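Local coordinates for putative ABC-transporter ATP-binding protein (Alicyclobacillus acidocaldarius, PDB 1Z47) that probably hydrolyses ATP to power sulfate transport, as the nucleotide-binding subunit of an ABC transporter, at residues 94-99 with 156-161; 103-108 with 121-126; 136-141 with 148-153. All coordinates share one frame; numbering follows the deposited sequence.

From the N terminus, the chain leaves strand 89-93 and enters residues 94-99, which open contact 1; that loop closes only when helix 148-160 brings in 156-161. Contacts 2 and 3 both lie inside this loop and follow each other in series. Contact 2 closes the loop between helix 104-109 and helix 119-132, and contact 3 then closes a short loop between 136-141 and the start of helix 148-160. Bonds run between them: Phe99 N to Asn107 OD1 and Ala161 O to Arg125 NH1 join contacts 1 and 2, whereas backbone bonds from Val104 to Arg141 and from Tyr105 to Ala139 join contacts 2 and 3. Together they tie the helical subdomain to the segment that follows the edge strand.

Contact 1. Residues 94-99 with 156-161; sequences QNYALF and LARALA
Arg158 reaches Tyr96 because its CG stands anti to the backbone N (chi1 173°) and the chain then bends at chi3 (62°), laying the guanidinium over the tyrosine ring. The two planes are only 19° apart and their centres 3.7 Å from each other, a stacked cation-pi pair. Arg158 NH1 sits over the middle of the ring, 3.3 Å from Tyr96 CG. Leu98 closes the opposite face of the guanidinium, its CD2 3.7 Å from Arg158 NH1. At the edge, Arg158 NH2 makes a weak hydrogen bond of 3.3 Å to Ala97 O. Arg158 NH2 also stands over the face of Phe99, 3.7 Å from Phe99 CZ, in a second cation-pi contact with the planes steeply inclined. Phe99 is held in turn by Phe110, edge-to-face, and by the hydrogen bond from its backbone N to Asn107 OD1. An alanine at Tyr96 removes the stacked ring from one face of the guanidinium, which is likely to leave the group freer to turn. Residues 94-99, which begin at the glutamine of what is probably the Q-loop, thus wrap the arginine near the C-terminal end of helix 148-160. Its buried charge is met by two aromatic faces and one weak bond, so much of its stabilisation here probably comes from the rings.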
loop_
_atom_site.group_PDB
_atom_site.type_symbol
_atom_site.label_atom_id
_atom_site.label_comp_id
_atom_site.label_asym_id
_atom_site.label_seq_id
_atom_site.Cartn_x
_atom_site.Cartn_y
_atom_site.Cartn_z
ATOM N N GLN B 94 -5.178 17.563 -0.998
ATOM C CA GLN B 94 -5.910 16.972 0.116
ATOM C C GLN B 94 -6.284 18.179 0.983
ATOM O O GLN B 94 -7.228 18.137 1.772
ATOM C CB GLN B 94 -5.004 16.012 0.907
ATOM C CG GLN B 94 -5.744 15.143 1.937
ATOM C CD GLN B 94 -4.808 14.343 2.832
ATOM O OE1 GLN B 94 -3.958 13.591 2.355
ATOM N NE2 GLN B 94 -4.971 14.497 4.138
ATOM N N ASN B 95 -5.518 19.254 0.800
ATOM C CA ASN B 95 -5.677 20.527 1.506
ATOM C C ASN B 95 -6.953 21.232 1.041
ATOM O O ASN B 95 -7.448 22.160 1.682
ATOM C CB ASN B 95 -4.452 21.404 1.204
ATOM C CG ASN B 95 -4.528 22.780 1.838
ATOM O OD1 ASN B 95 -5.461 23.546 1.597
ATOM N ND2 ASN B 95 -3.527 23.107 2.644
ATOM N N TYR B 96 -7.482 20.765 -0.084
ATOM C CA TYR B 96 -8.682 21.328 -0.691
ATOM C C TYR B 96 -9.975 20.819 -0.050
ATOM O O TYR B 96 -9.969 20.138 0.981
ATOM C CB TYR B 96 -8.688 20.983 -2.186
ATOM C CG TYR B 96 -9.028 22.121 -3.123
ATOM C CD1 TYR B 96 -8.610 22.088 -4.455
ATOM C CD2 TYR B 96 -9.782 23.217 -2.694
ATOM C CE1 TYR B 96 -8.929 23.112 -5.336
ATOM C CE2 TYR B 96 -10.110 24.248 -3.571
ATOM C CZ TYR B 96 -9.680 24.187 -4.890
ATOM O OH TYR B 96 -10.005 25.191 -5.769
ATOM N N ALA B 97 -11.085 21.164 -0.684
ATOM C CA ALA B 97 -12.393 20.754 -0.220
ATOM C C ALA B 97 -13.392 21.266 -1.239
ATOM O O ALA B 97 -13.392 22.452 -1.575
ATOM C CB ALA B 97 -12.685 21.351 1.144
ATOM N N LEU B 98 -14.220 20.366 -1.755
ATOM C CA LEU B 98 -15.232 20.759 -2.715
ATOM C C LEU B 98 -16.162 21.726 -1.993
ATOM O O LEU B 98 -16.285 21.682 -0.766
ATOM C CB LEU B 98 -16.036 19.542 -3.189
ATOM C CG LEU B 98 -15.314 18.383 -3.881
ATOM C CD1 LEU B 98 -16.360 17.365 -4.352
ATOM C CD2 LEU B 98 -14.497 18.893 -5.051
ATOM N N PHE B 99 -16.801 22.607 -2.750
ATOM C CA PHE B 99 -17.736 23.557 -2.176
ATOM C C PHE B 99 -18.994 22.757 -1.875
ATOM O O PHE B 99 -19.813 22.482 -2.751
ATOM C CB PHE B 99 -17.984 24.674 -3.180
ATOM C CG PHE B 99 -16.716 25.354 -3.632
ATOM C CD1 PHE B 99 -16.562 25.773 -4.949
ATOM C CD2 PHE B 99 -15.666 25.561 -2.737
ATOM C CE1 PHE B 99 -15.376 26.390 -5.372
ATOM C CE2 PHE B 99 -14.476 26.177 -3.146
ATOM C CZ PHE B 99 -14.332 26.592 -4.467
ATOM N N LEU B 156 -10.989 16.717 -9.497
ATOM C CA LEU B 156 -10.132 16.710 -10.678
ATOM C C LEU B 156 -10.823 17.489 -11.812
ATOM O O LEU B 156 -10.158 18.192 -12.589
ATOM C CB LEU B 156 -9.820 15.271 -11.122
ATOM C CG LEU B 156 -8.963 15.078 -12.385
ATOM C CD1 LEU B 156 -7.629 15.814 -12.243
ATOM C CD2 LEU B 156 -8.720 13.585 -12.612
ATOM N N ALA B 157 -12.151 17.396 -11.898
ATOM C CA ALA B 157 -12.886 18.125 -12.946
ATOM C C ALA B 157 -12.772 19.653 -12.745
ATOM O O ALA B 157 -12.534 20.401 -13.706
ATOM C CB ALA B 157 -14.368 17.681 -12.965
ATOM N N ARG B 158 -12.945 20.101 -11.503
ATOM C CA ARG B 158 -12.833 21.520 -11.134
ATOM C C ARG B 158 -11.455 22.057 -11.485
ATOM O O ARG B 158 -11.328 23.132 -12.056
ATOM C CB ARG B 158 -13.048 21.715 -9.622
ATOM C CG ARG B 158 -12.778 23.128 -9.108
ATOM C CD ARG B 158 -13.196 23.296 -7.642
ATOM N NE ARG B 158 -12.433 22.418 -6.753
ATOM C CZ ARG B 158 -12.633 22.295 -5.440
ATOM N NH1 ARG B 158 -11.876 21.465 -4.728
ATOM N NH2 ARG B 158 -13.589 22.989 -4.830
ATOM N N ALA B 159 -10.420 21.303 -11.129
ATOM C CA ALA B 159 -9.044 21.713 -11.403
ATOM C C ALA B 159 -8.774 21.828 -12.895
ATOM O O ALA B 159 -8.063 22.732 -13.323
ATOM C CB ALA B 159 -8.043 20.713 -10.767
ATOM N N LEU B 160 -9.357 20.927 -13.685
ATOM C CA LEU B 160 -9.141 20.910 -15.123
ATOM C C LEU B 160 -9.958 21.866 -15.968
ATOM O O LEU B 160 -9.552 22.219 -17.083
ATOM C CB LEU B 160 -9.375 19.507 -15.659
ATOM C CG LEU B 160 -8.297 18.493 -15.280
ATOM C CD1 LEU B 160 -8.715 17.108 -15.766
ATOM C CD2 LEU B 160 -6.962 18.927 -15.894
ATOM N N ALA B 161 -11.113 22.268 -15.452
ATOM C CA ALA B 161 -12.004 23.158 -16.194
ATOM C C ALA B 161 -11.306 24.259 -17.001
ATOM O O ALA B 161 -11.508 24.356 -18.218
ATOM C CB ALA B 161 -13.038 23.772 -15.244
#

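Contact 2. Residues 103-108 with 121-126; sequences TVYDNV and EMDARV
Tyr105 and Val126 bury most of this contact between them, the methyl of one lying on the ring of the other. Val126 CG1 comes down over one face of the tyrosine, 3.9 Å from the ring centroid and 22° off the normal, a CH-pi contact displaced toward the CD1-CE1 side; Tyr105 CD1 and CE1 are each 3.6 Å from Val126 CG1. With chi1 at 180°, the tyrosine ring is carried away from its own helix and across the valine. Val108 adds the third apolar piece: its CG1 lies 4.0 Å from Val126 CG1, the two valines running alongside each other in opposite senses. That methyl is therefore shared by an aromatic face and an aliphatic branch. At the far end of the ring the hydroxyl points toward the carboxylate of Asp123, but the modelled separation is too short to be trusted. Leu129 and Leu130 pack on Val108, as do Val154 and Ala157 of helix 148-160. Thr103 OG1 caps the start of helix 104-109 by accepting from Asp106 N at 3.2 Å. The helix segments cross at 111° with axes 10.5 Å apart, a steep packing within the helical subdomain of ABC-type ATPases.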
loop_
_atom_site.group_PDB
_atom_site.type_symbol
_atom_site.label_atom_id
_atom_site.label_comp_id
_atom_site.label_asym_id
_atom_site.label_seq_id
_atom_site.Cartn_x
_atom_site.Cartn_y
_atom_site.Cartn_z
ATOM N N THR B 103 -23.652 22.407 -6.255
ATOM C CA THR B 103 -23.806 21.144 -6.949
ATOM C C THR B 103 -22.480 20.821 -7.651
ATOM O O THR B 103 -21.575 21.652 -7.749
ATOM C CB THR B 103 -24.882 21.216 -8.031
ATOM O OG1 THR B 103 -24.553 22.270 -8.954
ATOM C CG2 THR B 103 -26.267 21.448 -7.399
ATOM N N VAL B 104 -22.393 19.588 -8.107
ATOM C CA VAL B 104 -21.250 19.110 -8.830
ATOM C C VAL B 104 -21.049 20.041 -10.017
ATOM O O VAL B 104 -19.943 20.554 -10.239
ATOM C CB VAL B 104 -21.510 17.686 -9.275
ATOM C CG1 VAL B 104 -20.462 17.243 -10.319
ATOM C CG2 VAL B 104 -21.485 16.766 -8.025
ATOM N N TYR B 105 -22.119 20.310 -10.749
ATOM C CA TYR B 105 -22.013 21.198 -11.917
ATOM C C TYR B 105 -21.369 22.537 -11.566
ATOM O O TYR B 105 -20.477 23.037 -12.273
ATOM C CB TYR B 105 -23.399 21.475 -12.510
ATOM C CG TYR B 105 -23.367 22.394 -13.721
ATOM C CD1 TYR B 105 -23.496 21.882 -15.011
ATOM C CD2 TYR B 105 -23.211 23.770 -13.575
ATOM C CE1 TYR B 105 -23.479 22.722 -16.135
ATOM C CE2 TYR B 105 -23.188 24.613 -14.680
ATOM C CZ TYR B 105 -23.324 24.079 -15.958
ATOM O OH TYR B 105 -23.306 24.911 -17.057
ATOM N N ASP B 106 -21.829 23.144 -10.490
ATOM C CA ASP B 106 -21.299 24.452 -10.126
ATOM C C ASP B 106 -19.896 24.395 -9.560
ATOM O O ASP B 106 -19.122 25.337 -9.740
ATOM C CB ASP B 106 -22.257 25.161 -9.171
ATOM C CG ASP B 106 -23.514 25.618 -9.870
ATOM O OD1 ASP B 106 -23.502 25.686 -11.118
ATOM O OD2 ASP B 106 -24.507 25.918 -9.188
ATOM N N ASN B 107 -19.564 23.293 -8.891
ATOM C CA ASN B 107 -18.219 23.128 -8.350
ATOM C C ASN B 107 -17.235 23.112 -9.510
ATOM O O ASN B 107 -16.188 23.756 -9.456
ATOM C CB ASN B 107 -18.096 21.811 -7.592
ATOM C CG ASN B 107 -18.192 21.996 -6.097
ATOM O OD1 ASN B 107 -17.219 22.385 -5.445
ATOM N ND2 ASN B 107 -19.371 21.732 -5.541
ATOM N N VAL B 108 -17.595 22.374 -10.561
ATOM C CA VAL B 108 -16.753 22.238 -11.748
ATOM C C VAL B 108 -16.673 23.467 -12.657
ATOM O O VAL B 108 -15.657 23.671 -13.313
ATOM C CB VAL B 108 -17.197 21.025 -12.605
ATOM C CG1 VAL B 108 -16.523 21.057 -13.969
ATOM C CG2 VAL B 108 -16.836 19.732 -11.885
ATOM N N GLU B 121 -20.350 28.856 -23.741
ATOM C CA GLU B 121 -19.095 28.118 -23.824
ATOM C C GLU B 121 -18.700 27.531 -22.449
ATOM O O GLU B 121 -18.156 26.444 -22.375
ATOM C CB GLU B 121 -17.994 29.033 -24.388
ATOM C CG GLU B 121 -18.117 29.244 -25.928
ATOM C CD GLU B 121 -19.180 30.262 -26.331
ATOM O OE1 GLU B 121 -19.544 30.306 -27.537
ATOM O OE2 GLU B 121 -19.649 31.034 -25.460
ATOM N N MET B 122 -18.977 28.251 -21.368
ATOM C CA MET B 122 -18.666 27.713 -20.040
ATOM C C MET B 122 -19.442 26.420 -19.858
ATOM O O MET B 122 -18.906 25.398 -19.411
ATOM C CB MET B 122 -19.069 28.716 -18.976
ATOM C CG MET B 122 -18.931 28.209 -17.562
ATOM S SD MET B 122 -19.621 29.429 -16.496
ATOM C CE MET B 122 -18.630 30.970 -16.988
ATOM N N ASP B 123 -20.714 26.465 -20.232
ATOM C CA ASP B 123 -21.615 25.324 -20.137
ATOM C C ASP B 123 -21.190 24.104 -20.897
ATOM O O ASP B 123 -21.262 22.989 -20.384
ATOM C CB ASP B 123 -23.004 25.704 -20.626
ATOM C CG ASP B 123 -23.917 26.068 -19.502
ATOM O OD1 ASP B 123 -23.994 27.273 -19.152
ATOM O OD2 ASP B 123 -24.543 25.127 -18.963
ATOM N N ALA B 124 -20.780 24.297 -22.146
ATOM C CA ALA B 124 -20.327 23.188 -22.971
ATOM C C ALA B 124 -19.046 22.565 -22.402
ATOM O O ALA B 124 -18.851 21.348 -22.477
ATOM C CB ALA B 124 -20.076 23.671 -24.443
ATOM N N ARG B 125 -18.183 23.408 -21.842
ATOM C CA ARG B 125 -16.906 22.968 -21.263
ATOM C C ARG B 125 -17.227 22.063 -20.069
ATOM O O ARG B 125 -16.662 20.976 -19.910
ATOM C CB ARG B 125 -16.137 24.193 -20.762
ATOM C CG ARG B 125 -14.622 24.254 -21.003
ATOM C CD ARG B 125 -13.786 23.258 -20.219
ATOM N NE ARG B 125 -13.338 22.139 -21.050
ATOM C CZ ARG B 125 -12.145 21.553 -20.949
ATOM N NH1 ARG B 125 -11.262 21.974 -20.052
ATOM N NH2 ARG B 125 -11.837 20.529 -21.735
ATOM N N VAL B 126 -18.143 22.530 -19.224
ATOM C CA VAL B 126 -18.525 21.766 -18.032
ATOM C C VAL B 126 -19.152 20.436 -18.384
ATOM O O VAL B 126 -18.749 19.390 -17.861
ATOM C CB VAL B 126 -19.466 22.581 -17.143
ATOM C CG1 VAL B 126 -19.989 21.715 -15.955
ATOM C CG2 VAL B 126 -18.721 23.805 -16.645
#

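Contact 3. Residues 136-141 with 148-153; sequences ESYANR and GGQQQR
Tyr138 meets Gln150 at the surface, where the loop after helix 119-132 packs against the first turn of helix 148-160. By sequence, Gln150 closes the LSGGQ signature motif of the ABC ATPases, which runs from Leu146 through Ser147, Gly148 and Gly149. The main contact is an amide over an aromatic ring. The extended glutamine chain brings its amide over the phenol end, with Gln150 NE2 3.1 Å from Tyr138 CZ and Gln150 CD 4.0 Å from the same carbon. Amide and ring planes are 54° apart, which is inclined rather than stacked. Chi1 of Tyr138, at -53°, sets CG beside its backbone N and directs the ring at the helix.

Hydrogen bonds fix the helix side chains and the loop backbone separately. Gln150 OE1 accepts from the backbone N of Ser147, which helps set the rotation of the amide, while Arg153 spends NE on Met133 O and NH1 on Arg134 O. On the loop side a type I turn from Tyr138 to Arg141 is closed by Arg141 N to Tyr138 O (3.0 Å), and Ser137 N donates to Glu136 OE2 at 2.7 Å.

Looser packing completes the contact. Leu146 touches Tyr138, and Arg153 NH1 comes no nearer than 4.3 Å to Tyr138 CE1. Across the ring from the Gln150 amide, Ser137 OG stands 3.2 Å above the plane of the Tyr138 ring, toward its rim.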
loop_
_atom_site.group_PDB
_atom_site.type_symbol
_atom_site.label_atom_id
_atom_site.label_comp_id
_atom_site.label_asym_id
_atom_site.label_seq_id
_atom_site.Cartn_x
_atom_site.Cartn_y
_atom_site.Cartn_z
ATOM N N GLU B 136 -21.970 12.657 -15.046
ATOM C CA GLU B 136 -23.187 13.274 -15.580
ATOM C C GLU B 136 -24.386 12.949 -14.669
ATOM O O GLU B 136 -25.171 13.837 -14.315
ATOM C CB GLU B 136 -23.455 12.785 -17.013
ATOM C CG GLU B 136 -23.696 11.282 -17.112
ATOM C CD GLU B 136 -22.568 10.470 -16.488
ATOM O OE1 GLU B 136 -21.460 10.439 -17.078
ATOM O OE2 GLU B 136 -22.793 9.882 -15.399
ATOM N N SER B 137 -24.518 11.690 -14.271
ATOM C CA SER B 137 -25.628 11.326 -13.404
ATOM C C SER B 137 -25.538 12.015 -12.031
ATOM O O SER B 137 -26.474 11.946 -11.244
ATOM C CB SER B 137 -25.736 9.795 -13.242
ATOM O OG SER B 137 -24.555 9.210 -12.717
ATOM N N TYR B 138 -24.429 12.702 -11.759
ATOM C CA TYR B 138 -24.270 13.393 -10.473
ATOM C C TYR B 138 -24.211 14.914 -10.549
ATOM O O TYR B 138 -24.003 15.573 -9.529
ATOM C CB TYR B 138 -23.029 12.847 -9.745
ATOM C CG TYR B 138 -23.045 11.327 -9.618
ATOM C CD1 TYR B 138 -22.287 10.523 -10.481
ATOM C CD2 TYR B 138 -23.882 10.691 -8.695
ATOM C CE1 TYR B 138 -22.362 9.122 -10.440
ATOM C CE2 TYR B 138 -23.969 9.278 -8.643
ATOM C CZ TYR B 138 -23.205 8.506 -9.521
ATOM O OH TYR B 138 -23.305 7.123 -9.506
ATOM N N ALA B 139 -24.448 15.474 -11.742
ATOM C CA ALA B 139 -24.398 16.932 -11.959
ATOM C C ALA B 139 -25.223 17.770 -10.977
ATOM O O ALA B 139 -24.760 18.816 -10.481
ATOM C CB ALA B 139 -24.851 17.271 -13.393
ATOM N N ASN B 140 -26.453 17.338 -10.729
ATOM C CA ASN B 140 -27.324 18.081 -9.815
ATOM C C ASN B 140 -27.261 17.606 -8.368
ATOM O O ASN B 140 -28.123 17.959 -7.557
ATOM C CB ASN B 140 -28.791 18.072 -10.287
ATOM C CG ASN B 140 -29.344 16.672 -10.514
ATOM O OD1 ASN B 140 -28.816 15.671 -9.993
ATOM N ND2 ASN B 140 -30.427 16.594 -11.298
ATOM N N ARG B 141 -26.225 16.850 -8.024
ATOM C CA ARG B 141 -26.073 16.380 -6.644
ATOM C C ARG B 141 -25.067 17.274 -5.904
ATOM O O ARG B 141 -24.247 17.954 -6.528
ATOM C CB ARG B 141 -25.563 14.927 -6.647
ATOM C CG ARG B 141 -26.496 13.880 -7.333
ATOM C CD ARG B 141 -27.895 13.940 -6.789
ATOM N NE ARG B 141 -28.692 12.728 -6.992
ATOM C CZ ARG B 141 -29.596 12.547 -7.954
ATOM N NH1 ARG B 141 -29.841 13.489 -8.861
ATOM N NH2 ARG B 141 -30.320 11.429 -7.959
ATOM N N GLY B 148 -16.635 9.213 -1.457
ATOM C CA GLY B 148 -15.363 9.921 -1.486
ATOM C C GLY B 148 -14.744 9.760 -2.866
ATOM O O GLY B 148 -14.182 10.703 -3.427
ATOM N N GLY B 149 -14.871 8.561 -3.428
ATOM C CA GLY B 149 -14.321 8.302 -4.749
ATOM C C GLY B 149 -14.872 9.272 -5.772
ATOM O O GLY B 149 -14.112 9.863 -6.551
ATOM N N GLN B 150 -16.195 9.434 -5.784
ATOM C CA GLN B 150 -16.823 10.359 -6.724
ATOM C C GLN B 150 -16.414 11.799 -6.413
ATOM O O GLN B 150 -16.240 12.599 -7.322
ATOM C CB GLN B 150 -18.358 10.220 -6.692
ATOM C CG GLN B 150 -18.853 8.838 -7.131
ATOM C CD GLN B 150 -20.310 8.578 -6.774
ATOM O OE1 GLN B 150 -20.825 9.086 -5.775
ATOM N NE2 GLN B 150 -20.973 7.762 -7.576
ATOM N N GLN B 151 -16.241 12.135 -5.138
ATOM C CA GLN B 151 -15.840 13.496 -4.787
ATOM C C GLN B 151 -14.467 13.857 -5.353
ATOM O O GLN B 151 -14.212 15.022 -5.670
ATOM C CB GLN B 151 -15.835 13.699 -3.265
ATOM C CG GLN B 151 -17.243 13.884 -2.681
ATOM C CD GLN B 151 -17.237 14.160 -1.182
ATOM O OE1 GLN B 151 -17.676 13.327 -0.394
ATOM N NE2 GLN B 151 -16.739 15.337 -0.786
ATOM N N GLN B 152 -13.580 12.866 -5.456
ATOM C CA GLN B 152 -12.240 13.098 -6.029
ATOM C C GLN B 152 -12.378 13.312 -7.538
ATOM O O GLN B 152 -11.643 14.097 -8.126
ATOM C CB GLN B 152 -11.312 11.901 -5.779
ATOM C CG GLN B 152 -10.905 11.710 -4.332
ATOM C CD GLN B 152 -10.346 12.979 -3.722
ATOM O OE1 GLN B 152 -9.537 13.676 -4.340
ATOM N NE2 GLN B 152 -10.779 13.289 -2.499
ATOM N N ARG B 153 -13.305 12.606 -8.178
ATOM C CA ARG B 153 -13.475 12.823 -9.608
ATOM C C ARG B 153 -13.945 14.265 -9.836
ATOM O O ARG B 153 -13.535 14.927 -10.800
ATOM C CB ARG B 153 -14.476 11.830 -10.215
ATOM C CG ARG B 153 -14.068 10.367 -10.051
ATOM C CD ARG B 153 -14.536 9.477 -11.213
ATOM N NE ARG B 153 -15.990 9.414 -11.382
ATOM C CZ ARG B 153 -16.819 8.639 -10.686
ATOM N NH1 ARG B 153 -18.122 8.677 -10.946
ATOM N NH2 ARG B 153 -16.367 7.817 -9.746
#